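Long-range contacts in 3-phosphoshikimate 1-carboxyvinyltransferase (Streptomyces sviceus, PDB 7M0O), which probably catalyses transfer of the enolpyruvyl group of phosphoenolpyruvate to shikimate-3-phosphate, releasing phosphate, in the pathway to chorismate: residues Asp292-Met297 with Val316-Val321; Asp325-Cys330 with Val341-Asp346. All coordinates share one frame; numbering follows the deposited sequence.

Contact 1 of 2, residues Asp292-Met297 with Val316-Val321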
ATOM      1  N   ASP A 292      13.217  -5.404   7.414  1.00 13.78           N
ATOM      2  CA  ASP A 292      11.768  -5.525   7.354  1.00 12.63           C
ATOM      3  C   ASP A 292      11.045  -4.185   7.271  1.00 12.75           C
ATOM      4  O   ASP A 292       9.811  -4.176   7.178  1.00 13.71           O
ATOM      5  CB  ASP A 292      11.267  -6.313   8.567  1.00 12.46           C
ATOM      6  CG  ASP A 292      11.710  -7.757   8.527  1.00 19.78           C
ATOM      7  OD1 ASP A 292      11.809  -8.292   7.400  1.00 27.45           O
ATOM      8  OD2 ASP A 292      11.961  -8.339   9.604  1.00 32.48           O
ATOM      9  N   ILE A 293      11.769  -3.062   7.294  1.00 12.11           N
ATOM     10  CA  ILE A 293      11.170  -1.742   7.079  1.00 11.43           C
ATOM     11  C   ILE A 293      11.981  -0.975   6.033  1.00 11.75           C
ATOM     12  O   ILE A 293      12.202   0.233   6.161  1.00 12.96           O
ATOM     13  CB  ILE A 293      11.054  -0.945   8.400  1.00 13.34           C
ATOM     14  CG1 ILE A 293      12.382  -0.880   9.171  1.00 13.53           C
ATOM     15  CG2 ILE A 293       9.964  -1.550   9.295  1.00 10.90           C
ATOM     16  CD1 ILE A 293      12.372   0.197  10.257  1.00 12.37           C
ATOM     17  N   SER A 294      12.406  -1.657   4.966  1.00 11.02           N
ATOM     18  CA  SER A 294      13.454  -1.104   4.115  1.00 10.25           C
ATOM     19  C   SER A 294      13.009   0.094   3.269  1.00  9.95           C
ATOM     20  O   SER A 294      13.867   0.886   2.865  1.00 11.77           O
ATOM     21  CB  SER A 294      14.026  -2.197   3.203  1.00 13.63           C
ATOM     22  OG  SER A 294      13.038  -2.743   2.361  1.00 17.06           O
ATOM     23  N   ASP A 295      11.709   0.257   2.989  1.00  9.64           N
ATOM     24  CA  ASP A 295      11.268   1.455   2.272  1.00 11.14           C
ATOM     25  C   ASP A 295      11.546   2.740   3.061  1.00 10.31           C
ATOM     26  O   ASP A 295      11.523   3.829   2.467  1.00 12.28           O
ATOM     27  CB  ASP A 295       9.781   1.356   1.943  1.00 11.13           C
ATOM     28  CG  ASP A 295       9.494   0.388   0.770  1.00 19.26           C
ATOM     29  OD1 ASP A 295      10.435  -0.006   0.054  1.00 17.49           O
ATOM     30  OD2 ASP A 295       8.323   0.017   0.558  1.00 26.84           O
ATOM     31  N   THR A 296      11.775   2.641   4.378  1.00  9.45           N
ATOM     32  CA  THR A 296      12.122   3.795   5.205  1.00  9.61           C
ATOM     33  C   THR A 296      13.617   3.929   5.456  1.00 10.76           C
ATOM     34  O   THR A 296      14.038   4.882   6.136  1.00  8.71           O
ATOM     35  CB  THR A 296      11.378   3.773   6.560  1.00  8.79           C
ATOM     36  OG1 THR A 296      11.835   2.694   7.401  1.00 11.17           O
ATOM     37  CG2 THR A 296       9.881   3.673   6.341  1.00 12.88           C
ATOM     38  N   MET A 297      14.439   3.040   4.888  1.00 11.38           N
ATOM     39  CA  MET A 297      15.882   3.254   4.953  1.00 11.38           C
ATOM     40  C   MET A 297      16.288   4.641   4.463  1.00  9.44           C
ATOM     41  O   MET A 297      17.101   5.288   5.148  1.00  8.86           O
ATOM     42  CB  MET A 297      16.622   2.154   4.171  1.00  9.51           C
ATOM     43  CG  MET A 297      18.143   2.386   4.093  1.00 11.31           C
ATOM     44  SD  MET A 297      18.700   3.552   2.830  1.00 14.02           S
ATOM     45  CE  MET A 297      18.271   2.670   1.318  1.00 18.86           C
ATOM     46  N   VAL A 316      20.144  -4.449   4.342  1.00 11.37           N
ATOM     47  CA  VAL A 316      19.276  -3.795   3.373  1.00 12.89           C
ATOM     48  C   VAL A 316      19.748  -4.099   1.952  1.00 11.74           C
ATOM     49  O   VAL A 316      19.736  -3.222   1.085  1.00 14.34           O
ATOM     50  CB  VAL A 316      19.193  -2.273   3.622  1.00 13.30           C
ATOM     51  CG1 VAL A 316      18.295  -1.997   4.827  1.00 12.10           C
ATOM     52  CG2 VAL A 316      20.593  -1.646   3.845  1.00  9.45           C
ATOM     53  N   ALA A 317      20.135  -5.358   1.702  1.00 12.99           N
ATOM     54  CA  ALA A 317      20.371  -5.795   0.330  1.00 14.16           C
ATOM     55  C   ALA A 317      19.186  -5.488  -0.571  1.00 14.04           C
ATOM     56  O   ALA A 317      19.371  -5.142  -1.749  1.00 16.14           O
ATOM     57  CB  ALA A 317      20.665  -7.302   0.293  1.00 16.76           C
ATOM     58  N   ASN A 318      17.970  -5.580  -0.025  1.00 13.10           N
ATOM     59  CA  ASN A 318      16.758  -5.408  -0.824  1.00 16.99           C
ATOM     60  C   ASN A 318      16.649  -4.004  -1.401  1.00 21.94           C
ATOM     61  O   ASN A 318      16.017  -3.816  -2.445  1.00 24.40           O
ATOM     62  CB  ASN A 318      15.505  -5.749   0.006  1.00 19.40           C
ATOM     63  CG  ASN A 318      15.560  -5.207   1.446  1.00 20.21           C
ATOM     64  OD1 ASN A 318      16.301  -4.273   1.742  1.00 21.75           O
ATOM     65  ND2 ASN A 318      14.776  -5.810   2.342  1.00 21.78           N
ATOM     66  N   THR A 319      17.253  -3.006  -0.750  1.00 16.68           N
ATOM     67  CA  THR A 319      17.144  -1.646  -1.266  1.00 14.40           C
ATOM     68  C   THR A 319      17.927  -1.443  -2.557  1.00 18.68           C
ATOM     69  O   THR A 319      17.694  -0.445  -3.251  1.00 18.67           O
ATOM     70  CB  THR A 319      17.620  -0.612  -0.236  1.00 10.91           C
ATOM     71  OG1 THR A 319      19.026  -0.756   0.014  1.00 14.07           O
ATOM     72  CG2 THR A 319      16.868  -0.785   1.088  1.00 13.44           C
ATOM     73  N   ARG A 320      18.872  -2.336  -2.872  1.00 16.66           N
ATOM     74  CA  ARG A 320      19.705  -2.165  -4.053  1.00 21.45           C
ATOM     75  C   ARG A 320      18.989  -2.586  -5.326  1.00 24.09           C
ATOM     76  O   ARG A 320      19.379  -2.151  -6.414  1.00 26.71           O
ATOM     77  CB  ARG A 320      21.006  -2.967  -3.920  1.00 18.81           C
ATOM     78  CG  ARG A 320      22.044  -2.350  -2.990  1.00 17.07           C
ATOM     79  CD  ARG A 320      23.408  -2.997  -3.216  1.00 18.11           C
ATOM     80  NE  ARG A 320      24.448  -2.546  -2.298  1.00 18.35           N
ATOM     81  CZ  ARG A 320      25.246  -1.505  -2.508  1.00 15.95           C
ATOM     82  NH1 ARG A 320      26.174  -1.191  -1.621  1.00 21.03           N
ATOM     83  NH2 ARG A 320      25.106  -0.763  -3.602  1.00 19.59           N
ATOM     84  N   VAL A 321      17.946  -3.403  -5.208  1.00 21.69           N
ATOM     85  CA  VAL A 321      17.312  -4.031  -6.355  1.00 30.83           C
ATOM     86  C   VAL A 321      15.918  -3.460  -6.603  1.00 29.04           C
ATOM     87  O   VAL A 321      15.092  -4.097  -7.254  1.00 30.23           O
ATOM     88  CB  VAL A 321      17.287  -5.556  -6.190  1.00 28.00           C
ATOM     89  CG1 VAL A 321      18.701  -6.067  -5.979  1.00 29.41           C
ATOM     90  CG2 VAL A 321      16.416  -5.944  -4.997  1.00 25.99           C
TER
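With chi1 at 61°, Ser-294 holds OG between its backbone N and carbonyl carbon, above the flat amide of Asn-318, while Met-297 holds CG anti to its backbone N (chi1 175°) and reaches Thr-319. In this EPSP synthase fold 292-297 follows strand 286-289 and passes through a 3-10 turn (294-296) into helix 297-303, while 316-321 is the loop after the neighbouring parallel strand 311-314, ahead of helix 326-336. Placement over the amide shows in near-equal separations: Ser-294 OG is 3.5 Å from Asn-318 ND2 and 3.7 Å from Asn-318 OD1. Ser-294 CB comes closer, 3.4 Å from Asn-318 OD1, and no hydrogen bond crosses between the segments. The Asn-318 amide is held from outside by ND2 donating to Arg-291 O. The methionine chain bends at chi2 and chi3 and crosses Thr-319 at about a right angle, with Met-297 CE 3.7 Å from both CB and CG2 of Thr-319. This CG2 also lies 3.8 Å from Ser-294 CB, so one methyl serves both partners. Asp-295, the predicted proton acceptor, and Asn-318 are both predicted to bind shikimate-3-phosphate, so the two segments probably border that pocket together. Thr-319 turns its hydroxyl back on its own segment: OG1 donates in the carbonyl plane to Val-316 O at 2.8 Å (C=O...donor angle 155°), an oxygen that also accepts from Thr-319 N.

Contact 2 of 2, residues Asp325-Cys330 with Val341-Asp346. With PO4 (phosphate ion), chain B.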
ATOM      1  N   ASP A 325      19.023   1.715  -7.391  1.00 21.34           N
ATOM      2  CA  ASP A 325      19.759   1.263  -6.211  1.00 20.05           C
ATOM      3  C   ASP A 325      19.656   2.373  -5.170  1.00 12.57           C
ATOM      4  O   ASP A 325      20.337   3.390  -5.270  1.00 14.74           O
ATOM      5  CB  ASP A 325      21.208   0.931  -6.565  1.00 17.73           C
ATOM      6  CG  ASP A 325      21.989   0.332  -5.385  1.00 21.05           C
ATOM      7  OD1 ASP A 325      21.691   0.702  -4.233  1.00 18.47           O
ATOM      8  OD2 ASP A 325      22.911  -0.495  -5.601  1.00 19.02           O
ATOM      9  N   ARG A 326      18.799   2.176  -4.164  1.00 16.91           N
ATOM     10  CA  ARG A 326      18.525   3.225  -3.184  1.00 14.02           C
ATOM     11  C   ARG A 326      19.657   3.400  -2.188  1.00 15.98           C
ATOM     12  O   ARG A 326      19.838   4.502  -1.652  1.00 15.38           O
ATOM     13  CB  ARG A 326      17.232   2.925  -2.416  1.00 16.17           C
ATOM     14  CG  ARG A 326      15.975   3.181  -3.205  1.00 18.30           C
ATOM     15  CD  ARG A 326      14.731   2.842  -2.411  1.00 15.38           C
ATOM     16  NE  ARG A 326      13.547   3.209  -3.171  1.00 17.44           N
ATOM     17  CZ  ARG A 326      12.304   2.845  -2.874  1.00 18.32           C
ATOM     18  NH1 ARG A 326      12.049   2.075  -1.831  1.00 14.36           N
ATOM     19  NH2 ARG A 326      11.301   3.261  -3.632  1.00 16.67           N
ATOM     20  N   LEU A 327      20.413   2.334  -1.931  1.00 15.66           N
ATOM     21  CA  LEU A 327      21.608   2.445  -1.110  1.00 15.09           C
ATOM     22  C   LEU A 327      22.625   3.366  -1.778  1.00 14.53           C
ATOM     23  O   LEU A 327      23.090   4.335  -1.170  1.00 15.08           O
ATOM     24  CB  LEU A 327      22.185   1.050  -0.848  1.00 18.58           C
ATOM     25  CG  LEU A 327      23.118   0.848   0.354  1.00 15.64           C
ATOM     26  CD1 LEU A 327      23.179  -0.615   0.830  1.00 11.94           C
ATOM     27  CD2 LEU A 327      24.519   1.344   0.032  1.00 19.22           C
ATOM     28  N   GLU A 328      22.922   3.126  -3.058  1.00 17.27           N
ATOM     29  CA  GLU A 328      23.879   3.988  -3.749  1.00 13.89           C
ATOM     30  C   GLU A 328      23.344   5.404  -3.915  1.00 14.79           C
ATOM     31  O   GLU A 328      24.116   6.367  -3.852  1.00 17.51           O
ATOM     32  CB  GLU A 328      24.239   3.408  -5.113  1.00 16.22           C
ATOM     33  CG  GLU A 328      25.038   2.127  -5.071  1.00 22.80           C
ATOM     34  CD  GLU A 328      26.439   2.302  -4.499  1.00 21.65           C
ATOM     35  OE1 GLU A 328      27.061   3.367  -4.694  1.00 28.31           O
ATOM     36  OE2 GLU A 328      26.913   1.368  -3.832  1.00 24.75           O
ATOM     37  N   ALA A 329      22.038   5.550  -4.175  1.00 15.33           N
ATOM     38  CA  ALA A 329      21.460   6.877  -4.374  1.00 15.86           C
ATOM     39  C   ALA A 329      21.523   7.708  -3.098  1.00 14.74           C
ATOM     40  O   ALA A 329      21.810   8.908  -3.147  1.00 14.08           O
ATOM     41  CB  ALA A 329      20.015   6.759  -4.860  1.00 11.99           C
ATOM     42  N   CYS A 330      21.275   7.083  -1.945  1.00 14.37           N
ATOM     43  CA  CYS A 330      21.437   7.786  -0.679  1.00 13.90           C
ATOM     44  C   CYS A 330      22.883   8.212  -0.458  1.00 14.34           C
ATOM     45  O   CYS A 330      23.150   9.347  -0.046  1.00 16.16           O
ATOM     46  CB  CYS A 330      20.938   6.907   0.472  1.00 11.58           C
ATOM     47  SG  CYS A 330      19.130   6.877   0.601  1.00 14.40           S
ATOM     48  N   VAL A 341      30.329   9.045   3.790  1.00 14.42           N
ATOM     49  CA  VAL A 341      29.516   7.831   3.745  1.00 14.62           C
ATOM     50  C   VAL A 341      30.398   6.658   3.329  1.00 17.96           C
ATOM     51  O   VAL A 341      31.228   6.782   2.421  1.00 22.25           O
ATOM     52  CB  VAL A 341      28.331   7.978   2.758  1.00 13.65           C
ATOM     53  CG1 VAL A 341      27.480   6.706   2.737  1.00 12.87           C
ATOM     54  CG2 VAL A 341      27.478   9.180   3.099  1.00 12.57           C
ATOM     55  N   ALA A 342      30.223   5.520   3.997  1.00 15.17           N
ATOM     56  CA  ALA A 342      30.823   4.249   3.598  1.00 14.09           C
ATOM     57  C   ALA A 342      29.699   3.280   3.247  1.00 19.42           C
ATOM     58  O   ALA A 342      28.601   3.372   3.800  1.00 14.24           O
ATOM     59  CB  ALA A 342      31.692   3.668   4.712  1.00 15.94           C
ATOM     60  N   THR A 343      29.954   2.362   2.312  1.00 14.83           N
ATOM     61  CA  THR A 343      28.939   1.371   1.968  1.00 15.70           C
ATOM     62  C   THR A 343      29.562  -0.010   1.824  1.00 20.77           C
ATOM     63  O   THR A 343      30.768  -0.163   1.591  1.00 21.29           O
ATOM     64  CB  THR A 343      28.172   1.713   0.676  1.00 20.59           C
ATOM     65  OG1 THR A 343      29.049   1.635  -0.457  1.00 19.31           O
ATOM     66  CG2 THR A 343      27.519   3.105   0.741  1.00 16.33           C
ATOM     67  N   GLY A 344      28.707  -1.022   1.971  1.00 16.64           N
ATOM     68  CA  GLY A 344      29.069  -2.388   1.703  1.00 14.49           C
ATOM     69  C   GLY A 344      27.953  -3.086   0.961  1.00 12.11           C
ATOM     70  O   GLY A 344      26.959  -2.471   0.547  1.00 11.86           O
ATOM     71  N   PRO A 345      28.091  -4.396   0.775  1.00 13.72           N
ATOM     72  CA  PRO A 345      27.085  -5.119  -0.018  1.00 12.38           C
ATOM     73  C   PRO A 345      25.660  -4.865   0.426  1.00 13.52           C
ATOM     74  O   PRO A 345      24.775  -4.714  -0.425  1.00 12.39           O
ATOM     75  CB  PRO A 345      27.486  -6.586   0.169  1.00 10.27           C
ATOM     76  CG  PRO A 345      28.946  -6.528   0.374  1.00 12.44           C
ATOM     77  CD  PRO A 345      29.235  -5.250   1.140  1.00 10.79           C
ATOM     78  N   ASP A 346      25.418  -4.780   1.737  1.00 13.42           N
ATOM     79  CA  ASP A 346      24.051  -4.670   2.227  1.00 13.07           C
ATOM     80  C   ASP A 346      23.940  -3.697   3.390  1.00 12.22           C
ATOM     81  O   ASP A 346      23.078  -3.870   4.265  1.00 12.47           O
ATOM     82  CB  ASP A 346      23.506  -6.038   2.645  1.00 16.24           C
ATOM     83  CG  ASP A 346      24.291  -6.675   3.792  1.00 21.83           C
ATOM     84  OD1 ASP A 346      25.357  -6.160   4.191  1.00 15.19           O
ATOM     85  OD2 ASP A 346      23.836  -7.726   4.298  1.00 28.54           O
TER
HETATM   86  P   PO4 B 501       7.968   1.487  -2.948  1.00 17.89           P
HETATM   87  O1  PO4 B 501       7.455   0.378  -2.067  1.00 28.05           O
HETATM   88  O2  PO4 B 501       9.205   2.052  -2.298  1.00 17.44           O
HETATM   89  O3  PO4 B 501       6.886   2.533  -3.079  1.00 24.73           O
HETATM   90  O4  PO4 B 501       8.285   0.880  -4.290  1.00 27.02           O
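Of the residues that touch, Leu-327 alone is buried, and it sends its two methyls to different parts of the opposing segment: CD2 to Thr-343, CD1 past Gly-344 to Asp-346. In this alpha/beta layer of the EPSP synthase fold, helix 326-330 packs on 341-344, part of an outermost strand of a four-stranded mixed sheet. The axes are 9.7 Å apart and nearly antiparallel (165°). Leu-327 CG stands anti to the backbone N (chi1 -159°), and the side chain slides past Thr-343 in the opposite direction, with Leu-327 CD2 3.6 Å from Thr-343 CG2. Leu-327 CD1 lies 4.1 Å from Asp-346 C. Glu-328 crosses Thr-343 at about a right angle, OE2 4.0 Å from Thr-343 OG1; its strong partner is instead Arg-320. Asp-325 is the N-cap, its OD1 accepting from Glu-328 N at 3.0 Å with an N-H...acceptor angle of 171°, from above the carboxylate plane. Arg-326, predicted to bind phosphoenolpyruvate, has its chain extended from CG to NE and carries its guanidinium to a phosphate ion, probably from the crystallisation liquor, which Arg-367 and His-366 also bind. Arg-326 NH1 (2.9 Å) and NH2 (2.8 Å) both donate to phosphate O2, which lies in the guanidinium plane at its edge.

How the contacts relate
Along the chain the two contacts come in series, neither nested nor crossed. Contact 1 closes a loop of 18 residues that carries most of helix 297-303 and strand 311-314, bringing the loops after strands 286-289 and 311-314 together. Four residues later contact 2 opens and closes a shorter excursion of 10 residues, the rest of helix 326-336 and the turn into strand 340-344. Their centres lie 10 Å apart, and Arg-320 bridges them: NH2 forms a salt bridge to Glu-328 OE2 at 2.8 Å, and NH1 a probable hydrogen bond to Gly-344 O at 2.6 Å. The loop 316-321 is thereby tied to both segments of contact 2.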